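Local coordinates for protein pectinesterase 1 (Solanum lycopersicum, PDB 1XG2) that hydrolyses the methyl esters of pectin homogalacturonan in the plant cell wall, releasing methanol, and may prepare fruit walls for softening during ripening, at residues 112-117 and 135-140; 156-161 and 191-196; 72-77 and 105-110. All coordinates share one frame; numbering follows the deposited sequence.

Contact 1: 112-117 and 135-140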
loop_
_atom_site.group_PDB
_atom_site.type_symbol
_atom_site.label_atom_id
_atom_site.label_comp_id
_atom_site.label_asym_id
_atom_site.label_seq_id
_atom_site.Cartn_x
_atom_site.Cartn_y
_atom_site.Cartn_z
ATOM N N ALA A 112 6.225 8.876 -6.421
ATOM C CA ALA A 112 7.105 9.600 -5.516
ATOM C C ALA A 112 7.528 8.695 -4.360
ATOM O O ALA A 112 8.705 8.333 -4.234
ATOM C CB ALA A 112 6.444 10.868 -5.012
ATOM N N LEU A 113 6.565 8.293 -3.544
ATOM C CA LEU A 113 6.822 7.441 -2.393
ATOM C C LEU A 113 6.102 6.101 -2.497
ATOM O O LEU A 113 4.891 6.055 -2.711
ATOM C CB LEU A 113 6.357 8.146 -1.121
ATOM C CG LEU A 113 6.478 7.386 0.202
ATOM C CD1 LEU A 113 7.927 7.180 0.597
ATOM C CD2 LEU A 113 5.721 8.148 1.275
ATOM N N ARG A 114 6.843 5.019 -2.299
ATOM C CA ARG A 114 6.238 3.709 -2.077
ATOM C C ARG A 114 6.526 3.243 -0.661
ATOM O O ARG A 114 7.667 3.239 -0.210
ATOM C CB ARG A 114 6.726 2.668 -3.072
ATOM C CG ARG A 114 6.334 1.241 -2.698
ATOM C CD ARG A 114 6.488 0.255 -3.835
ATOM N NE ARG A 114 7.874 0.161 -4.289
ATOM C CZ ARG A 114 8.850 -0.485 -3.644
ATOM N NH1 ARG A 114 8.621 -1.123 -2.504
ATOM N NH2 ARG A 114 10.075 -0.501 -4.160
ATOM N N VAL A 115 5.471 2.845 0.035
ATOM C CA VAL A 115 5.606 2.270 1.359
ATOM C C VAL A 115 4.984 0.882 1.390
ATOM O O VAL A 115 3.822 0.715 1.034
ATOM C CB VAL A 115 4.952 3.169 2.404
ATOM C CG1 VAL A 115 5.149 2.600 3.791
ATOM C CG2 VAL A 115 5.533 4.603 2.320
ATOM N N GLY A 116 5.783 -0.101 1.803
ATOM C CA GLY A 116 5.336 -1.452 2.129
ATOM C C GLY A 116 5.891 -1.888 3.483
ATOM O O GLY A 116 6.204 -3.056 3.684
ATOM N N ALA A 117 5.987 -0.927 4.406
ATOM C CA ALA A 117 6.535 -1.097 5.736
ATOM C C ALA A 117 5.394 -1.090 6.732
ATOM O O ALA A 117 4.591 -0.152 6.777
ATOM C CB ALA A 117 7.503 0.042 6.065
ATOM N N TYR A 135 2.251 5.237 -3.555
ATOM C CA TYR A 135 2.015 3.803 -3.585
ATOM C C TYR A 135 2.046 3.271 -2.158
ATOM O O TYR A 135 3.095 2.836 -1.666
ATOM C CB TYR A 135 3.117 3.130 -4.429
ATOM C CG TYR A 135 2.804 1.774 -5.026
ATOM C CD1 TYR A 135 1.705 1.026 -4.634
ATOM C CD2 TYR A 135 3.624 1.258 -6.031
ATOM C CE1 TYR A 135 1.433 -0.213 -5.212
ATOM C CE2 TYR A 135 3.367 0.041 -6.611
ATOM C CZ TYR A 135 2.281 -0.697 -6.209
ATOM O OH TYR A 135 2.061 -1.911 -6.818
ATOM N N ALA A 136 0.894 3.350 -1.494
ATOM C CA ALA A 136 0.703 2.760 -0.189
ATOM C C ALA A 136 0.395 1.301 -0.460
ATOM O O ALA A 136 -0.769 0.901 -0.547
ATOM C CB ALA A 136 -0.437 3.450 0.541
ATOM N N HIS A 137 1.476 0.540 -0.619
ATOM C CA HIS A 137 1.487 -0.774 -1.256
ATOM C C HIS A 137 0.840 -1.857 -0.390
ATOM O O HIS A 137 -0.047 -2.588 -0.832
ATOM C CB HIS A 137 2.934 -1.155 -1.610
ATOM C CG HIS A 137 3.073 -2.501 -2.242
ATOM N ND1 HIS A 137 2.929 -3.670 -1.537
ATOM C CD2 HIS A 137 3.351 -2.865 -3.516
ATOM C CE1 HIS A 137 3.077 -4.699 -2.354
ATOM N NE2 HIS A 137 3.338 -4.239 -3.562
ATOM N N SER A 138 1.290 -1.949 0.850
ATOM C CA SER A 138 0.878 -3.031 1.731
ATOM C C SER A 138 1.276 -2.680 3.134
ATOM O O SER A 138 2.005 -1.707 3.356
ATOM C CB SER A 138 1.522 -4.357 1.309
ATOM O OG SER A 138 2.924 -4.222 1.181
ATOM N N GLN A 139 0.799 -3.492 4.069
ATOM C CA GLN A 139 1.035 -3.343 5.505
ATOM C C GLN A 139 0.278 -2.151 6.082
ATOM O O GLN A 139 -0.493 -1.494 5.382
ATOM C CB GLN A 139 2.535 -3.291 5.869
ATOM C CG GLN A 139 3.440 -4.305 5.175
ATOM C CD GLN A 139 3.299 -5.742 5.690
ATOM O OE1 GLN A 139 2.271 -6.111 6.244
ATOM N NE2 GLN A 139 4.325 -6.556 5.466
ATOM N N ARG A 140 0.457 -1.914 7.382
ATOM C CA ARG A 140 -0.296 -0.881 8.095
ATOM C C ARG A 140 0.487 0.428 8.126
ATOM O O ARG A 140 1.646 0.460 8.551
ATOM C CB ARG A 140 -0.631 -1.314 9.520
ATOM C CG ARG A 140 -1.671 -2.416 9.597
ATOM C CD ARG A 140 -1.761 -3.106 10.949
ATOM N NE ARG A 140 -0.545 -3.832 11.286
ATOM C CZ ARG A 140 -0.436 -4.775 12.238
ATOM N NH1 ARG A 140 -1.476 -5.137 12.977
ATOM N NH2 ARG A 140 0.725 -5.366 12.431
HETATM O O HOH W 1 5.293 -5.335 2.003
#
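Arg114 and Tyr135 sit side by side on neighbouring rungs of the right-handed parallel beta-helix, their side chains rising from the same face of the sheet. Arg114 CD lies 3.7 Å from Tyr135 CD2, and CB and CG of the arginine follow the CB and carbonyl of the tyrosine. With CG anti to the backbone N (chi1 168°) the arginine chain runs beside Tyr135 before bending, which turns the guanidinium plane 84° from the phenol ring; NE then bonds Phe80 O, and the group makes a cation-pi contact with the Phe80 ring. Parallel backbone bonds fix this pairing: Tyr135 N donates to Leu113 O at 2.9 Å, Val115 N to Tyr135 O, and His137 N to Val115 O. Beyond the strands the coils stay close, as Gln139 CG packs 3.4 Å from Gly116 O. Farther out, Tyr135 stacks on Phe156 and lies near Thr79 and Trp223, assigned to substrate binding by similarity, so the contact probably lines the floor of the pectin-binding cleft. The bound inhibitor protein reaches the same surface: its Thr114 bonds His137 NE2. The other ring nitrogen, His137 ND1, meets Ser138 OG at 2.8 Å, the hydroxyl lying in the imidazole plane at the ring edge. Ser138 OG in turn lies 2.7 Å from a water, which donates a 3.0 Å hydrogen bond to Gly116 O.

Contact 2: 156-161 and 191-196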
loop_
_atom_site.group_PDB
_atom_site.type_symbol
_atom_site.label_atom_id
_atom_site.label_comp_id
_atom_site.label_asym_id
_atom_site.label_seq_id
_atom_site.Cartn_x
_atom_site.Cartn_y
_atom_site.Cartn_z
ATOM N N PHE A 156 -2.721 4.929 -4.148
ATOM C CA PHE A 156 -3.088 3.620 -4.674
ATOM C C PHE A 156 -2.299 2.501 -4.013
ATOM O O PHE A 156 -1.259 2.745 -3.412
ATOM C CB PHE A 156 -2.910 3.588 -6.202
ATOM C CG PHE A 156 -1.484 3.487 -6.645
ATOM C CD1 PHE A 156 -0.994 2.305 -7.198
ATOM C CD2 PHE A 156 -0.627 4.555 -6.505
ATOM C CE1 PHE A 156 0.326 2.193 -7.602
ATOM C CE2 PHE A 156 0.695 4.453 -6.916
ATOM C CZ PHE A 156 1.170 3.270 -7.475
ATOM N N GLY A 157 -2.802 1.274 -4.142
ATOM C CA GLY A 157 -2.189 0.116 -3.510
ATOM C C GLY A 157 -3.182 -0.642 -2.643
ATOM O O GLY A 157 -4.390 -0.491 -2.794
ATOM N N ASN A 158 -2.667 -1.430 -1.709
ATOM C CA ASN A 158 -3.502 -2.276 -0.878
ATOM C C ASN A 158 -2.994 -2.347 0.554
ATOM O O ASN A 158 -3.092 -3.387 1.208
ATOM C CB ASN A 158 -3.592 -3.668 -1.494
ATOM C CG ASN A 158 -4.675 -4.524 -0.881
ATOM O OD1 ASN A 158 -5.738 -4.004 -0.474
ATOM N ND2 ASN A 158 -4.429 -5.822 -0.774
ATOM N N ALA A 159 -2.481 -1.220 1.050
ATOM C CA ALA A 159 -2.164 -1.094 2.480
ATOM C C ALA A 159 -3.442 -1.106 3.297
ATOM O O ALA A 159 -4.520 -0.886 2.767
ATOM C CB ALA A 159 -1.413 0.212 2.750
ATOM N N ALA A 160 -3.322 -1.378 4.592
ATOM C CA ALA A 160 -4.328 -0.920 5.533
ATOM C C ALA A 160 -3.792 0.431 5.998
ATOM O O ALA A 160 -2.759 0.498 6.670
ATOM C CB ALA A 160 -4.474 -1.873 6.682
ATOM N N VAL A 161 -4.475 1.500 5.609
ATOM C CA VAL A 161 -3.919 2.838 5.716
ATOM C C VAL A 161 -4.965 3.876 6.111
ATOM O O VAL A 161 -6.066 3.916 5.558
ATOM C CB VAL A 161 -3.193 3.261 4.390
ATOM C CG1 VAL A 161 -4.144 3.288 3.219
ATOM C CG2 VAL A 161 -2.524 4.616 4.546
ATOM N N GLN A 191 -8.827 -10.142 2.776
ATOM C CA GLN A 191 -7.771 -9.218 3.155
ATOM C C GLN A 191 -8.336 -8.066 3.999
ATOM O O GLN A 191 -9.290 -7.411 3.592
ATOM C CB GLN A 191 -7.063 -8.648 1.911
ATOM C CG GLN A 191 -6.277 -9.641 1.055
ATOM C CD GLN A 191 -5.650 -8.976 -0.181
ATOM O OE1 GLN A 191 -6.357 -8.429 -1.043
ATOM N NE2 GLN A 191 -4.335 -9.012 -0.262
ATOM N N ALA A 192 -7.737 -7.818 5.160
ATOM C CA ALA A 192 -8.180 -6.720 6.040
ATOM C C ALA A 192 -7.458 -5.410 5.699
ATOM O O ALA A 192 -6.767 -4.792 6.532
ATOM C CB ALA A 192 -7.988 -7.075 7.485
ATOM N N THR A 193 -7.648 -4.973 4.466
ATOM C CA THR A 193 -6.969 -3.795 3.957
ATOM C C THR A 193 -7.986 -2.807 3.444
ATOM O O THR A 193 -9.173 -3.117 3.311
ATOM C CB THR A 193 -6.028 -4.188 2.834
ATOM O OG1 THR A 193 -6.753 -4.933 1.848
ATOM C CG2 THR A 193 -4.962 -5.146 3.333
ATOM N N GLY A 194 -7.497 -1.620 3.122
ATOM C CA GLY A 194 -8.323 -0.559 2.590
ATOM C C GLY A 194 -7.759 0.798 2.920
ATOM O O GLY A 194 -6.847 0.928 3.723
ATOM N N THR A 195 -8.332 1.822 2.305
ATOM C CA THR A 195 -7.887 3.191 2.499
ATOM C C THR A 195 -8.961 3.980 3.226
ATOM O O THR A 195 -10.101 4.036 2.808
ATOM C CB THR A 195 -7.596 3.828 1.148
ATOM O OG1 THR A 195 -6.402 3.258 0.597
ATOM C CG2 THR A 195 -7.307 5.320 1.284
ATOM N N SER A 196 -8.560 4.634 4.299
ATOM C CA SER A 196 -9.465 5.449 5.089
ATOM C C SER A 196 -8.901 6.865 5.126
ATOM O O SER A 196 -7.736 7.061 5.446
ATOM C CB SER A 196 -9.564 4.882 6.501
ATOM O OG SER A 196 -10.278 5.756 7.356
HETATM O O HOH W 2 -5.133 0.739 0.616
#
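Two successive coils of the parallel beta-helix meet where strand 155-157 turns through Asn158 and Ala159 into strand 160-164, which pairs with strand 194-198. At the turn Thr193 OG1 donates a hydrogen bond to Asn158 OD1 over 2.7 Å. The hydroxyl approaches from above the plane of the amide carbonyl, 35° out of it, and the two side chains cross at about a right angle. Asn158 CG is anti to its backbone N (chi1 -167°), which carries the amide across to the threonine and leaves ND2 next to the end of Gln191. Here Asn158 ND2 and Gln191 NE2 are 3.2 Å apart, two donors that do not bond each other; both are drawn to one carboxylate, Asp110 of the inhibitor chain, which takes Asn158 ND2 on OD2 and Gln191 NE2 on OD1. This shared acid probably offsets the closeness of the two amides. Past the turn the backbones pair in parallel register: Gly194 N bonds Ala159 O at 3.1 Å, Val161 N bonds Gly194 O, and Ser196 N bonds Val161 O at 2.9 Å. A water supplements this pairing, donating to Ala159 O and accepting from Thr195 OG1, each at 2.8 Å. The backbone angles of Gly194 would press a CB against the preceding carbonyl oxygen. Val161 and Thr195 point the same way from the sheet, with Val161 CG1 3.5 Å from Thr195 OG1. Such in-register alignment of side chains on adjacent coils is typical of the parallel beta-helix, the fold of the pectinesterase domain.

Contact 3: 72-77 and 105-110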
loop_
_atom_site.group_PDB
_atom_site.type_symbol
_atom_site.label_atom_id
_atom_site.label_comp_id
_atom_site.label_asym_id
_atom_site.label_seq_id
_atom_site.Cartn_x
_atom_site.Cartn_y
_atom_site.Cartn_z
ATOM N N ASN A 72 9.826 6.318 -14.335
ATOM C CA ASN A 72 8.468 6.290 -14.839
ATOM C C ASN A 72 8.254 5.139 -15.804
ATOM O O ASN A 72 9.206 4.576 -16.350
ATOM C CB ASN A 72 8.117 7.618 -15.513
ATOM C CG ASN A 72 8.980 7.906 -16.741
ATOM O OD1 ASN A 72 8.669 7.450 -17.837
ATOM N ND2 ASN A 72 10.057 8.663 -16.554
ATOM N N VAL A 73 6.992 4.816 -16.025
ATOM C CA VAL A 73 6.612 3.656 -16.820
ATOM C C VAL A 73 6.900 3.879 -18.303
ATOM O O VAL A 73 7.310 2.951 -19.002
ATOM C CB VAL A 73 5.113 3.280 -16.564
ATOM C CG1 VAL A 73 4.520 2.417 -17.675
ATOM C CG2 VAL A 73 4.992 2.551 -15.222
ATOM N N VAL A 74 6.702 5.096 -18.780
ATOM C CA VAL A 74 6.951 5.391 -20.190
ATOM C C VAL A 74 8.412 5.110 -20.588
ATOM O O VAL A 74 8.669 4.560 -21.671
ATOM C CB VAL A 74 6.509 6.822 -20.544
ATOM C CG1 VAL A 74 7.240 7.364 -21.798
ATOM C CG2 VAL A 74 4.996 6.850 -20.734
ATOM N N ASP A 75 9.350 5.401 -19.684
ATOM C CA ASP A 75 10.785 5.240 -19.945
ATOM C C ASP A 75 11.293 3.846 -19.611
ATOM O O ASP A 75 12.488 3.568 -19.740
ATOM C CB ASP A 75 11.592 6.276 -19.142
ATOM C CG ASP A 75 11.362 7.698 -19.615
ATOM O OD1 ASP A 75 10.847 7.887 -20.749
ATOM O OD2 ASP A 75 11.657 8.695 -18.906
ATOM N N GLY A 76 10.399 2.974 -19.158
ATOM C CA GLY A 76 10.714 1.571 -18.996
ATOM C C GLY A 76 10.806 1.039 -17.578
ATOM O O GLY A 76 11.132 -0.139 -17.398
ATOM N N SER A 77 10.529 1.876 -16.571
ATOM C CA SER A 77 10.421 1.371 -15.207
ATOM C C SER A 77 9.082 0.679 -14.991
ATOM O O SER A 77 8.099 1.021 -15.634
ATOM C CB SER A 77 10.555 2.499 -14.180
ATOM O OG SER A 77 10.505 1.972 -12.864
ATOM N N PRO A 105 2.950 14.313 -16.142
ATOM C CA PRO A 105 1.781 13.542 -16.578
ATOM C C PRO A 105 1.979 12.728 -17.868
ATOM O O PRO A 105 1.408 11.630 -17.993
ATOM C CB PRO A 105 0.687 14.606 -16.752
ATOM C CG PRO A 105 1.348 15.905 -16.726
ATOM C CD PRO A 105 2.698 15.762 -16.132
ATOM N N ALA A 106 2.792 13.230 -18.795
ATOM C CA ALA A 106 3.032 12.524 -20.057
ATOM C C ALA A 106 3.887 11.252 -19.885
ATOM O O ALA A 106 3.998 10.463 -20.808
ATOM C CB ALA A 106 3.669 13.472 -21.090
ATOM N N LYS A 107 4.470 11.037 -18.706
ATOM C CA LYS A 107 5.231 9.801 -18.447
ATOM C C LYS A 107 4.422 8.691 -17.765
ATOM O O LYS A 107 4.975 7.651 -17.384
ATOM C CB LYS A 107 6.477 10.130 -17.630
ATOM C CG LYS A 107 7.481 11.049 -18.363
ATOM C CD LYS A 107 8.084 10.389 -19.609
ATOM C CE LYS A 107 9.331 11.133 -20.093
ATOM N NZ LYS A 107 9.877 10.519 -21.301
ATOM N N ASP A 108 3.120 8.924 -17.600
ATOM C CA ASP A 108 2.199 7.974 -16.970
ATOM C C ASP A 108 2.657 7.643 -15.535
ATOM O O ASP A 108 3.115 8.540 -14.817
ATOM C CB ASP A 108 2.011 6.724 -17.847
ATOM C CG ASP A 108 1.409 7.054 -19.206
ATOM O OD1 ASP A 108 0.774 8.115 -19.341
ATOM O OD2 ASP A 108 1.533 6.306 -20.189
ATOM N N GLN A 109 2.536 6.387 -15.106
ATOM C CA GLN A 109 2.846 6.035 -13.709
ATOM C C GLN A 109 4.274 6.404 -13.322
ATOM O O GLN A 109 5.255 5.930 -13.926
ATOM C CB GLN A 109 2.620 4.547 -13.435
ATOM C CG GLN A 109 1.198 4.077 -13.693
ATOM C CD GLN A 109 1.029 3.330 -15.014
ATOM O OE1 GLN A 109 1.653 3.688 -16.023
ATOM N NE2 GLN A 109 0.211 2.306 -15.013
ATOM N N ALA A 110 4.392 7.242 -12.292
ATOM C CA ALA A 110 5.684 7.690 -11.815
ATOM C C ALA A 110 5.556 8.047 -10.318
ATOM O O ALA A 110 5.110 9.130 -9.970
ATOM C CB ALA A 110 6.143 8.884 -12.632
#
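Lys107 NZ forms a salt bridge with Asp75 OD1 at 2.9 Å, the oxygen accepting on its syn lone pair. The acid is held from its own side too: Asn72 ND2 gives a 2.8 Å hydrogen bond to Asp75 OD2 from above the carboxylate plane. Asn72 OD1 meanwhile accepts from Asp75 N, an Asx motif overlapping the type I turn from Val73 to Gly76. Between the two loops Val73 N bonds Gln109 O at 2.9 Å, and a weak bond joins Val74 N to Lys107 O. Asn72 CG takes the crowded position between the backbone N and the carbonyl carbon (chi1 63°), which sets its amide obliquely across the lysine chain, where Asn72 CG meets Lys107 CB at 3.5 Å. An alanine at Asn72 would probably leave Asp75 N and OD2 without their asparagine partners, so that the carboxylate is held less firmly toward Lys107, and open a gap beside the lysine methylenes. Val74 crosses the same chain, its CG1 3.8 Å from Lys107 CD, while Val74 CG2 touches Asp108 OD2. Farther in, Val73 CB packs 3.5 Å from Gln109 OE1. Gln109 is assigned to substrate binding by similarity and touches Thr79 and Asp132, the predicted proton donor. The chemistry therefore divides along the contact: a charged pair steadied by an asparagine at the outer end, and at the inner end a valine against a glutamine of the probable substrate site.

From the N terminus, the loop after strand 65-69 meets the loop after strand 98-101, and contact 3 closes there. The chain then runs almost at once into 112-117, so contact 1 adjoins contact 3 in sequence, although the two do not otherwise touch. Contact 1 closes one coil later, at 135-140, and contact 2 closes the longer span to 191-196. The three follow in series, with none nested or crossed. Contacts 1 and 2 join laterally: strands 134-136 and 155-157 pair in one sheet, while a probable hydrogen bond, Gln139 O to Ala160 N at 2.9 Å, leads into the next, at 140-144 and 160-164. Contact 3 joins the loops that leave two neighbouring coils.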